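Local coordinates for protein polyketide synthase PksJ (Bacillus subtilis subsp. subtilis, PDB 4J1Q) that serves as an NADPH-dependent ketoreductase of a trans-acyltransferase polyketide synthase, stereoselectively reducing alpha- and beta-keto groups on the bacillaene assembly line, at residues Arg23-Pro28 against Phe419-Val424; Asp68-Thr73 against Phe93-Ser98; Trp383-Trp386 against Met391-Gly394. One frame throughout, in Å; residues are numbered along the deposited sequence.

Interaction 1. Residues Arg23-Pro28 against Phe419-Val424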
loop_
_atom_site.group_PDB
_atom_site.type_symbol
_atom_site.label_atom_id
_atom_site.label_comp_id
_atom_site.label_asym_id
_atom_site.label_seq_id
_atom_site.Cartn_x
_atom_site.Cartn_y
_atom_site.Cartn_z
ATOM N N ARG A 23 -15.840 14.407 2.284
ATOM C CA ARG A 23 -14.974 13.303 2.524
ATOM C C ARG A 23 -15.827 12.204 3.106
ATOM O O ARG A 23 -16.531 12.423 4.074
ATOM C CB ARG A 23 -13.907 13.691 3.527
ATOM C CG ARG A 23 -12.779 14.533 2.955
ATOM C CD ARG A 23 -11.461 14.231 3.658
ATOM N NE ARG A 23 -11.664 13.555 4.933
ATOM C CZ ARG A 23 -12.190 14.131 6.011
ATOM N NH1 ARG A 23 -12.357 13.421 7.123
ATOM N NH2 ARG A 23 -12.543 15.414 5.978
ATOM N N LEU A 24 -15.819 11.048 2.458
ATOM C CA LEU A 24 -16.163 9.783 3.100
ATOM C C LEU A 24 -14.858 9.161 3.562
ATOM O O LEU A 24 -13.835 9.364 2.929
ATOM C CB LEU A 24 -16.843 8.863 2.083
ATOM C CG LEU A 24 -17.264 7.491 2.589
ATOM C CD1 LEU A 24 -16.037 6.758 3.052
ATOM C CD2 LEU A 24 -18.272 7.604 3.726
ATOM N N MET A 25 -14.871 8.404 4.651
ATOM C CA MET A 25 -13.613 7.945 5.243
ATOM C C MET A 25 -13.759 6.551 5.866
ATOM O O MET A 25 -14.615 6.373 6.693
ATOM C CB MET A 25 -13.172 8.932 6.310
ATOM C CG MET A 25 -11.771 8.700 6.848
ATOM S SD MET A 25 -10.867 10.266 7.099
ATOM C CE MET A 25 -9.573 9.721 8.212
ATOM N N LEU A 26 -12.907 5.586 5.494
ATOM C CA LEU A 26 -13.154 4.162 5.775
ATOM C C LEU A 26 -12.001 3.416 6.457
ATOM O O LEU A 26 -10.830 3.762 6.343
ATOM C CB LEU A 26 -13.516 3.411 4.494
ATOM C CG LEU A 26 -14.729 3.905 3.723
ATOM C CD1 LEU A 26 -14.868 3.112 2.426
ATOM C CD2 LEU A 26 -15.960 3.800 4.610
ATOM N N GLU A 27 -12.311 2.262 6.995
ATOM C CA GLU A 27 -11.321 1.595 7.783
ATOM C C GLU A 27 -11.522 0.091 7.670
ATOM O O GLU A 27 -12.656 -0.358 7.681
ATOM C CB GLU A 27 -11.435 2.114 9.200
ATOM C CG GLU A 27 -10.375 1.600 10.137
ATOM C CD GLU A 27 -10.766 0.267 10.712
ATOM O OE1 GLU A 27 -11.990 0.008 10.754
ATOM O OE2 GLU A 27 -9.857 -0.515 11.090
ATOM N N PRO A 28 -10.460 -0.664 7.316
ATOM C CA PRO A 28 -10.632 -2.092 6.912
ATOM C C PRO A 28 -11.033 -2.981 8.097
ATOM O O PRO A 28 -10.535 -2.771 9.189
ATOM C CB PRO A 28 -9.224 -2.488 6.450
ATOM C CG PRO A 28 -8.318 -1.607 7.252
ATOM C CD PRO A 28 -9.034 -0.275 7.314
ATOM N N PHE A 419 -6.003 13.962 6.940
ATOM C CA PHE A 419 -4.705 13.604 7.459
ATOM C C PHE A 419 -4.659 13.705 8.972
ATOM O O PHE A 419 -4.203 12.778 9.628
ATOM C CB PHE A 419 -3.634 14.471 6.832
ATOM C CG PHE A 419 -2.268 14.276 7.432
ATOM C CD1 PHE A 419 -1.451 13.222 7.033
ATOM C CD2 PHE A 419 -1.749 15.228 8.326
ATOM C CE1 PHE A 419 -0.174 13.079 7.556
ATOM C CE2 PHE A 419 -0.466 15.107 8.832
ATOM C CZ PHE A 419 0.347 14.064 8.411
ATOM N N TYR A 420 -5.135 14.828 9.520
ATOM C CA TYR A 420 -5.173 15.021 10.968
ATOM C C TYR A 420 -6.161 14.070 11.655
ATOM O O TYR A 420 -5.836 13.439 12.664
ATOM C CB TYR A 420 -5.477 16.493 11.329
ATOM C CG TYR A 420 -4.297 17.419 11.091
ATOM C CD1 TYR A 420 -3.064 17.146 11.667
ATOM C CD2 TYR A 420 -4.385 18.501 10.220
ATOM C CE1 TYR A 420 -1.948 17.918 11.395
ATOM C CE2 TYR A 420 -3.277 19.298 9.946
ATOM C CZ TYR A 420 -2.060 19.004 10.548
ATOM O OH TYR A 420 -0.952 19.806 10.331
ATOM N N GLN A 421 -7.344 13.921 11.071
ATOM C CA GLN A 421 -8.319 12.979 11.598
ATOM C C GLN A 421 -7.779 11.543 11.610
ATOM O O GLN A 421 -8.144 10.747 12.480
ATOM C CB GLN A 421 -9.586 13.013 10.757
ATOM C CG GLN A 421 -10.428 14.258 10.910
ATOM C CD GLN A 421 -11.682 14.191 10.066
ATOM O OE1 GLN A 421 -12.181 13.106 9.762
ATOM N NE2 GLN A 421 -12.187 15.349 9.666
ATOM N N GLY A 422 -6.948 11.205 10.622
ATOM C CA GLY A 422 -6.426 9.845 10.508
ATOM C C GLY A 422 -5.444 9.546 11.617
ATOM O O GLY A 422 -5.386 8.442 12.118
ATOM N N ILE A 423 -4.682 10.555 12.018
ATOM C CA ILE A 423 -3.705 10.373 13.071
ATOM C C ILE A 423 -4.394 10.092 14.408
ATOM O O ILE A 423 -4.084 9.095 15.070
ATOM C CB ILE A 423 -2.803 11.609 13.216
ATOM C CG1 ILE A 423 -2.001 11.815 11.924
ATOM C CG2 ILE A 423 -1.912 11.478 14.445
ATOM C CD1 ILE A 423 -0.910 12.869 12.012
ATOM N N VAL A 424 -5.317 10.975 14.804
ATOM C CA VAL A 424 -5.985 10.846 16.083
ATOM C C VAL A 424 -6.726 9.507 16.234
ATOM O O VAL A 424 -6.750 8.930 17.318
ATOM C CB VAL A 424 -6.924 12.047 16.402
ATOM C CG1 VAL A 424 -6.294 13.364 15.984
ATOM C CG2 VAL A 424 -8.298 11.883 15.760
#
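The guanidinium of Arg-23 meets Gln-421 at its edge: the amide at the end of the glutamine comes up near the guanidinium plane, but is itself turned 75° against it. A second neighbour lies at the edge and in the plane, for Arg-23 NH1 gives a weak but nearly straight hydrogen bond to Met-25 SD (3.5 Å, 166° at the hydrogen). Bends at chi2 and chi3 fold the arginine back along its own strand and make this bond possible. Met-25 SD thus faces the guanidinium while CE turns to the helix.

Strand 22-31 opens the chain and lies between strands 178-186 and 429-435; Leu-26 pairs by backbone hydrogen bonds with Phe-431 of the latter. The placement is consistent with the join between the structural and catalytic subdomains of polyketide synthase ketoreductases. Helix 412-425 packs over this junction.

With CG anti to the backbone N (chi1 -171°), Met-25 reaches for the helix and lays its methyl on bare backbone: Met-25 CE is 3.9 Å from both N and CA of Gly-422, where no side chain intervenes. Gln-421 CB is a looser neighbour of that methyl. Ala-418, one turn earlier, touches both Arg-23 and Met-25, and Tyr-420 turns off to hydrogen-bond Trp-199.

Interaction 2. Residues Asp68-Thr73 against Phe93-Ser98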
loop_
_atom_site.group_PDB
_atom_site.type_symbol
_atom_site.label_atom_id
_atom_site.label_comp_id
_atom_site.label_asym_id
_atom_site.label_seq_id
_atom_site.Cartn_x
_atom_site.Cartn_y
_atom_site.Cartn_z
ATOM N N ASP A 68 -6.879 -31.210 -9.611
ATOM C CA ASP A 68 -7.610 -30.500 -10.670
ATOM C C ASP A 68 -7.233 -29.004 -10.766
ATOM O O ASP A 68 -7.882 -28.233 -11.485
ATOM C CB ASP A 68 -9.114 -30.639 -10.426
ATOM C CG ASP A 68 -9.479 -30.509 -8.948
ATOM O OD1 ASP A 68 -8.580 -30.698 -8.095
ATOM O OD2 ASP A 68 -10.644 -30.173 -8.648
ATOM N N ALA A 69 -6.227 -28.596 -9.994
ATOM C CA ALA A 69 -5.762 -27.204 -9.985
ATOM C C ALA A 69 -4.248 -27.224 -10.150
ATOM O O ALA A 69 -3.582 -28.128 -9.630
ATOM C CB ALA A 69 -6.146 -26.508 -8.671
ATOM N N ARG A 70 -3.700 -26.255 -10.880
ATOM C CA ARG A 70 -2.257 -26.105 -10.874
ATOM C C ARG A 70 -1.806 -25.527 -9.548
ATOM O O ARG A 70 -2.461 -24.643 -8.989
ATOM C CB ARG A 70 -1.767 -25.236 -12.027
ATOM C CG ARG A 70 -0.251 -25.138 -12.078
ATOM C CD ARG A 70 0.237 -24.267 -13.222
ATOM N NE ARG A 70 1.635 -23.888 -13.021
ATOM C CZ ARG A 70 2.270 -22.956 -13.725
ATOM N NH1 ARG A 70 1.671 -22.386 -14.763
ATOM N NH2 ARG A 70 3.513 -22.609 -13.404
ATOM N N VAL A 71 -0.673 -26.010 -9.058
ATOM C CA VAL A 71 -0.157 -25.515 -7.804
ATOM C C VAL A 71 1.245 -24.968 -7.982
ATOM O O VAL A 71 2.136 -25.661 -8.450
ATOM C CB VAL A 71 -0.167 -26.612 -6.728
ATOM C CG1 VAL A 71 0.501 -26.116 -5.450
ATOM C CG2 VAL A 71 -1.597 -27.074 -6.460
ATOM N N ILE A 72 1.432 -23.709 -7.598
ATOM C CA ILE A 72 2.722 -23.058 -7.730
ATOM C C ILE A 72 3.300 -22.742 -6.373
ATOM O O ILE A 72 2.606 -22.276 -5.490
ATOM C CB ILE A 72 2.613 -21.770 -8.547
ATOM C CG1 ILE A 72 1.922 -22.066 -9.879
ATOM C CG2 ILE A 72 3.998 -21.181 -8.797
ATOM C CD1 ILE A 72 1.076 -20.912 -10.366
ATOM N N THR A 73 4.571 -23.051 -6.199
ATOM C CA THR A 73 5.227 -22.916 -4.925
ATOM C C THR A 73 6.302 -21.860 -5.064
ATOM O O THR A 73 7.287 -22.054 -5.773
ATOM C CB THR A 73 5.868 -24.249 -4.485
ATOM O OG1 THR A 73 4.958 -24.970 -3.642
ATOM C CG2 THR A 73 7.155 -23.986 -3.711
ATOM N N PHE A 93 2.948 -11.641 -11.767
ATOM C CA PHE A 93 2.742 -10.746 -12.889
ATOM C C PHE A 93 3.027 -11.464 -14.205
ATOM O O PHE A 93 2.251 -11.345 -15.165
ATOM C CB PHE A 93 3.625 -9.511 -12.691
ATOM C CG PHE A 93 3.831 -8.689 -13.924
ATOM C CD1 PHE A 93 2.799 -7.928 -14.434
ATOM C CD2 PHE A 93 5.107 -8.529 -14.454
ATOM C CE1 PHE A 93 3.022 -7.080 -15.500
ATOM C CE2 PHE A 93 5.340 -7.681 -15.504
ATOM C CZ PHE A 93 4.297 -6.934 -16.020
ATOM N N GLU A 94 4.067 -12.298 -14.218
ATOM C CA GLU A 94 4.442 -13.010 -15.454
ATOM C C GLU A 94 3.498 -14.168 -15.713
ATOM O O GLU A 94 3.250 -14.524 -16.842
ATOM C CB GLU A 94 5.884 -13.509 -15.398
ATOM C CG GLU A 94 6.914 -12.393 -15.371
ATOM C CD GLU A 94 8.331 -12.911 -15.229
ATOM O OE1 GLU A 94 8.546 -13.892 -14.486
ATOM O OE2 GLU A 94 9.234 -12.347 -15.878
ATOM N N LEU A 95 2.968 -14.731 -14.639
ATOM C CA LEU A 95 1.903 -15.711 -14.721
ATOM C C LEU A 95 0.655 -15.174 -15.429
ATOM O O LEU A 95 0.170 -15.777 -16.367
ATOM C CB LEU A 95 1.565 -16.193 -13.320
ATOM C CG LEU A 95 0.456 -17.217 -13.192
ATOM C CD1 LEU A 95 0.868 -18.551 -13.818
ATOM C CD2 LEU A 95 0.086 -17.381 -11.730
ATOM N N LEU A 96 0.154 -14.022 -15.004
ATOM C CA LEU A 96 -1.021 -13.422 -15.654
ATOM C C LEU A 96 -0.771 -13.198 -17.142
ATOM O O LEU A 96 -1.562 -13.631 -17.984
ATOM C CB LEU A 96 -1.387 -12.085 -15.010
ATOM C CG LEU A 96 -1.812 -12.128 -13.540
ATOM C CD1 LEU A 96 -1.872 -10.710 -12.983
ATOM C CD2 LEU A 96 -3.153 -12.825 -13.379
ATOM N N GLN A 97 0.297 -12.469 -17.448
ATOM C CA GLN A 97 0.643 -12.166 -18.832
ATOM C C GLN A 97 0.500 -13.393 -19.712
ATOM O O GLN A 97 -0.110 -13.326 -20.774
ATOM C CB GLN A 97 2.075 -11.662 -18.934
ATOM C CG GLN A 97 2.234 -10.210 -18.566
ATOM C CD GLN A 97 3.676 -9.744 -18.659
ATOM O OE1 GLN A 97 4.608 -10.513 -18.418
ATOM N NE2 GLN A 97 3.866 -8.482 -19.005
ATOM N N SER A 98 1.062 -14.508 -19.251
ATOM C CA SER A 98 1.094 -15.742 -20.030
ATOM C C SER A 98 -0.312 -16.267 -20.270
ATOM O O SER A 98 -0.638 -16.711 -21.364
ATOM C CB SER A 98 1.878 -16.816 -19.281
ATOM O OG SER A 98 0.992 -17.628 -18.531
#
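Ile-72 and Leu-95 point at each other tip to tip, Ile-72 CD1 standing 3.9 Å from Leu-95 CD2 in ordinary apolar contact. The other methyl of the leucine, CD1, is a little farther from the same isoleucine carbon and also touches Arg-70, whose NH1 lies 4.0 Å from Leu-95 CD1. The arginine and leucine slide past one another in opposite directions, and the methyl meets the guanidinium obliquely. Ile-72 CD1 also rests against one face of that guanidinium, 3.9 Å above its plane and offset toward the rim, so three side chains share a small cluster with no hydrogen bond across it.

Arg-70 runs out extended from CG to NE and comes alongside the leucine from an exposed edge position. In Leu-95 the first torsion (chi1 179°) swings CG opposite the main-chain nitrogen and sends both methyls toward the strand. One turn on, Ser-98 OG donates to Leu-95 O at 3.0 Å, tilted 17° from the carbonyl plane, a bond near the C-terminal end of the helix.

Farther out, the other side of the helix is held by different parts of the chain: Phe-93 stacks on Phe-307, Glu-94 bonds Asn-304, and Gln-97 bonds the carbonyl of Ile-299. On the strand, Val-71 and Thr-73 touch helix 56-65 while Arg-70 and Ile-72 turn to helix 81-98. Helices on both faces of parallel strands, here at the outermost strand 70-74, are the layering of a Rossmann-like fold, consistent with the structural subdomain of polyketide synthase ketoreductases.

Interaction 3. Residues Trp383-Trp386 against Met391-Gly394. With NDP (NADPH dihydro-nicotinamide-adenine-dinucleotide phosphate), chain B.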
loop_
_atom_site.group_PDB
_atom_site.type_symbol
_atom_site.label_atom_id
_atom_site.label_comp_id
_atom_site.label_asym_id
_atom_site.label_seq_id
_atom_site.Cartn_x
_atom_site.Cartn_y
_atom_site.Cartn_z
ATOM N N TRP A 383 -4.970 7.342 -0.228
ATOM C CA TRP A 383 -5.403 8.642 -0.738
ATOM C C TRP A 383 -6.109 8.472 -2.039
ATOM O O TRP A 383 -5.662 7.693 -2.905
ATOM C CB TRP A 383 -4.211 9.547 -0.989
ATOM C CG TRP A 383 -3.509 10.063 0.239
ATOM C CD1 TRP A 383 -2.141 10.069 0.473
ATOM C CD2 TRP A 383 -4.104 10.793 1.381
ATOM N NE1 TRP A 383 -1.852 10.675 1.673
ATOM C CE2 TRP A 383 -2.987 11.139 2.267
ATOM C CE3 TRP A 383 -5.391 11.167 1.744
ATOM C CZ2 TRP A 383 -3.171 11.866 3.438
ATOM C CZ3 TRP A 383 -5.575 11.846 2.954
ATOM C CH2 TRP A 383 -4.485 12.205 3.777
ATOM N N PRO A 384 -7.155 9.280 -2.253
ATOM C CA PRO A 384 -7.681 9.405 -3.591
ATOM C C PRO A 384 -6.849 10.399 -4.410
ATOM O O PRO A 384 -5.842 10.943 -3.920
ATOM C CB PRO A 384 -9.067 9.966 -3.342
ATOM C CG PRO A 384 -8.859 10.894 -2.171
ATOM C CD PRO A 384 -7.829 10.194 -1.307
ATOM N N LEU A 385 -7.306 10.656 -5.633
ATOM C CA LEU A 385 -6.718 11.683 -6.502
ATOM C C LEU A 385 -6.790 13.036 -5.803
ATOM O O LEU A 385 -7.877 13.481 -5.460
ATOM C CB LEU A 385 -7.505 11.732 -7.825
ATOM C CG LEU A 385 -6.951 12.430 -9.076
ATOM C CD1 LEU A 385 -7.196 13.934 -9.068
ATOM C CD2 LEU A 385 -5.480 12.098 -9.325
ATOM N N TRP A 386 -5.640 13.645 -5.522
ATOM C CA TRP A 386 -5.614 15.006 -4.980
ATOM C C TRP A 386 -5.840 16.074 -6.021
ATOM O O TRP A 386 -5.308 16.018 -7.131
ATOM C CB TRP A 386 -4.317 15.304 -4.245
ATOM C CG TRP A 386 -4.207 14.638 -2.903
ATOM C CD1 TRP A 386 -4.133 13.269 -2.645
ATOM C CD2 TRP A 386 -3.968 15.289 -1.606
ATOM N NE1 TRP A 386 -3.922 13.040 -1.317
ATOM C CE2 TRP A 386 -3.776 14.214 -0.639
ATOM C CE3 TRP A 386 -3.857 16.602 -1.178
ATOM C CZ2 TRP A 386 -3.622 14.463 0.715
ATOM C CZ3 TRP A 386 -3.702 16.848 0.193
ATOM C CH2 TRP A 386 -3.588 15.797 1.115
ATOM N N MET A 391 1.747 14.266 -10.412
ATOM C CA MET A 391 1.392 12.994 -11.015
ATOM C C MET A 391 0.189 13.255 -11.920
ATOM O O MET A 391 0.226 14.151 -12.767
ATOM C CB MET A 391 1.019 11.979 -9.928
ATOM C CG MET A 391 1.738 10.644 -10.027
ATOM S SD MET A 391 1.246 9.516 -8.705
ATOM C CE MET A 391 2.825 9.116 -7.969
ATOM N N GLN A 392 -0.913 12.561 -11.658
ATOM C CA GLN A 392 -2.103 12.665 -12.509
ATOM C C GLN A 392 -2.926 13.926 -12.236
ATOM O O GLN A 392 -2.923 14.449 -11.124
ATOM C CB GLN A 392 -2.978 11.414 -12.368
ATOM C CG GLN A 392 -2.348 10.151 -12.934
ATOM C CD GLN A 392 -2.899 8.884 -12.305
ATOM O OE1 GLN A 392 -3.398 8.904 -11.181
ATOM N NE2 GLN A 392 -2.806 7.771 -13.030
ATOM N N VAL A 393 -3.583 14.436 -13.277
ATOM C CA VAL A 393 -4.653 15.431 -13.134
ATOM C C VAL A 393 -5.909 14.966 -13.895
ATOM O O VAL A 393 -5.811 14.506 -15.032
ATOM C CB VAL A 393 -4.213 16.827 -13.644
ATOM C CG1 VAL A 393 -5.058 17.918 -13.005
ATOM C CG2 VAL A 393 -2.736 17.067 -13.360
ATOM N N GLY A 394 -7.078 15.086 -13.264
ATOM C CA GLY A 394 -8.272 14.313 -13.644
ATOM C C GLY A 394 -8.827 14.589 -15.032
ATOM O O GLY A 394 -9.192 13.658 -15.765
HETATM P PA NDP B . 4.923 12.922 -7.347
HETATM O O1A NDP B . 5.403 11.977 -8.455
HETATM O O2A NDP B . 4.753 14.398 -7.530
HETATM O O5B NDP B . 5.810 12.661 -6.044
HETATM C C5B NDP B . 6.599 11.475 -5.918
HETATM C C4B NDP B . 8.001 11.951 -5.573
HETATM O O4B NDP B . 8.787 10.812 -5.214
HETATM C C3B NDP B . 8.675 12.533 -6.806
HETATM O O3B NDP B . 9.038 13.883 -6.405
HETATM C C2B NDP B . 9.918 11.675 -7.032
HETATM O O2B NDP B . 11.093 12.518 -7.233
HETATM C C1B NDP B . 10.114 10.958 -5.709
HETATM N N9A NDP B . 10.690 9.609 -5.992
HETATM C C8A NDP B . 10.286 8.718 -6.966
HETATM N N7A NDP B . 11.091 7.591 -6.867
HETATM C C5A NDP B . 11.959 7.770 -5.776
HETATM C C6A NDP B . 12.972 7.001 -5.206
HETATM N N6A NDP B . 13.338 5.779 -5.714
HETATM N N1A NDP B . 13.651 7.485 -4.127
HETATM C C2A NDP B . 13.374 8.715 -3.630
HETATM N N3A NDP B . 12.425 9.491 -4.197
HETATM C C4A NDP B . 11.674 9.029 -5.245
HETATM O O3 NDP B . 3.537 12.305 -6.797
HETATM P PN NDP B . 2.761 12.980 -5.572
HETATM O O1N NDP B . 1.417 13.364 -6.186
HETATM O O2N NDP B . 3.660 13.926 -4.798
HETATM O O5D NDP B . 2.504 11.698 -4.623
HETATM C C5D NDP B . 3.056 11.573 -3.305
HETATM C C4D NDP B . 2.767 10.138 -2.809
HETATM O O4D NDP B . 1.353 10.010 -2.542
HETATM C C3D NDP B . 3.094 9.100 -3.893
HETATM O O3D NDP B . 3.742 7.945 -3.311
HETATM C C2D NDP B . 1.756 8.754 -4.469
HETATM O O2D NDP B . 1.770 7.386 -4.890
HETATM C C1D NDP B . 0.756 9.003 -3.331
HETATM N N1N NDP B . -0.547 9.443 -3.846
HETATM C C2N NDP B . -0.694 10.632 -4.498
HETATM C C3N NDP B . -1.939 11.025 -5.043
HETATM C C7N NDP B . -2.078 12.372 -5.754
HETATM O O7N NDP B . -3.216 12.831 -5.927
HETATM N N7N NDP B . -0.993 13.001 -6.265
HETATM C C4N NDP B . -3.048 10.142 -4.967
HETATM C C5N NDP B . -2.858 8.907 -4.316
HETATM C C6N NDP B . -1.588 8.588 -3.776
HETATM P P2B NDP B . 12.373 12.004 -8.086
HETATM O O1X NDP B . 11.722 11.496 -9.392
HETATM O O2X NDP B . 13.182 13.294 -8.121
HETATM O O3X NDP B . 13.017 10.894 -7.281
#
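Leu-385 provides what contact there is between the two halves of this loop, and it is a slack one. Its CD2 lies 4.0 Å from Gln-392 CB, the two side chains crossing at an angle, and slightly nearer to the carbonyl oxygen of the same glutamine. CD1 merely approaches the backbone of Gly-394. No hydrogen bond spans the halves, and Met-391, Val-393 and Gly-394 are poorly ordered, consistent with a more flexible side. Gln-392 NE2 makes a weak hydrogen bond to Asp-296 OD2.

The 383-386 side is a different matter, being pressed onto the nicotinamide. Trp-386 N donates to the carboxamide oxygen O7N of NADPH at 2.6 Å with 163° at the hydrogen, a short and nearly straight bond that should help fix the rotation of the amide. Backbone carbonyls lie along the ring: Pro-384 O is 3.1 Å from C4N, the carbon that carries the hydride, and Trp-383 O is 3.4 Å from C5N. The two indoles meet edge-to-face, CZ2 of Trp-386 standing over the centre of the Trp-383 ring, 3.6 Å above its plane. Phe-381 stacks on Trp-383 and Phe-336 meets it edge-to-face, which helps enclose Trp-383.

From the less ordered half, Met-391 CE lies 3.5 Å from the bridging oxygen O3 of the cofactor, a position to be read with care given its disorder. A loop after strand 377-383 that holds the carboxamide through a backbone N-H is as expected for the nicotinamide site of the short-chain dehydrogenase/reductase Rossmann fold.

Overall arrangement
Interactions 1 and 3 are neighbours, with centres 18 Å apart, and they meet where Phe-419 CB packs 3.9 Å from Trp-383 CH2, so helix 412-425 backs both the chain's first strand and the nicotinamide loop. Interactions 2 and 3 have centres 33 Å apart; interactions 1 and 2, with centres 37 Å apart, lie on opposite sides of the chain's centre. Interaction 1 is partly buried and mixes an arginine-glutamine meeting with a methionine methyl on glycine. Interaction 2 is a surface contact of aliphatic tips beside an arginine. Interaction 3 is also superficial across its own halves, yet its first half, mostly buried, faces the cofactor.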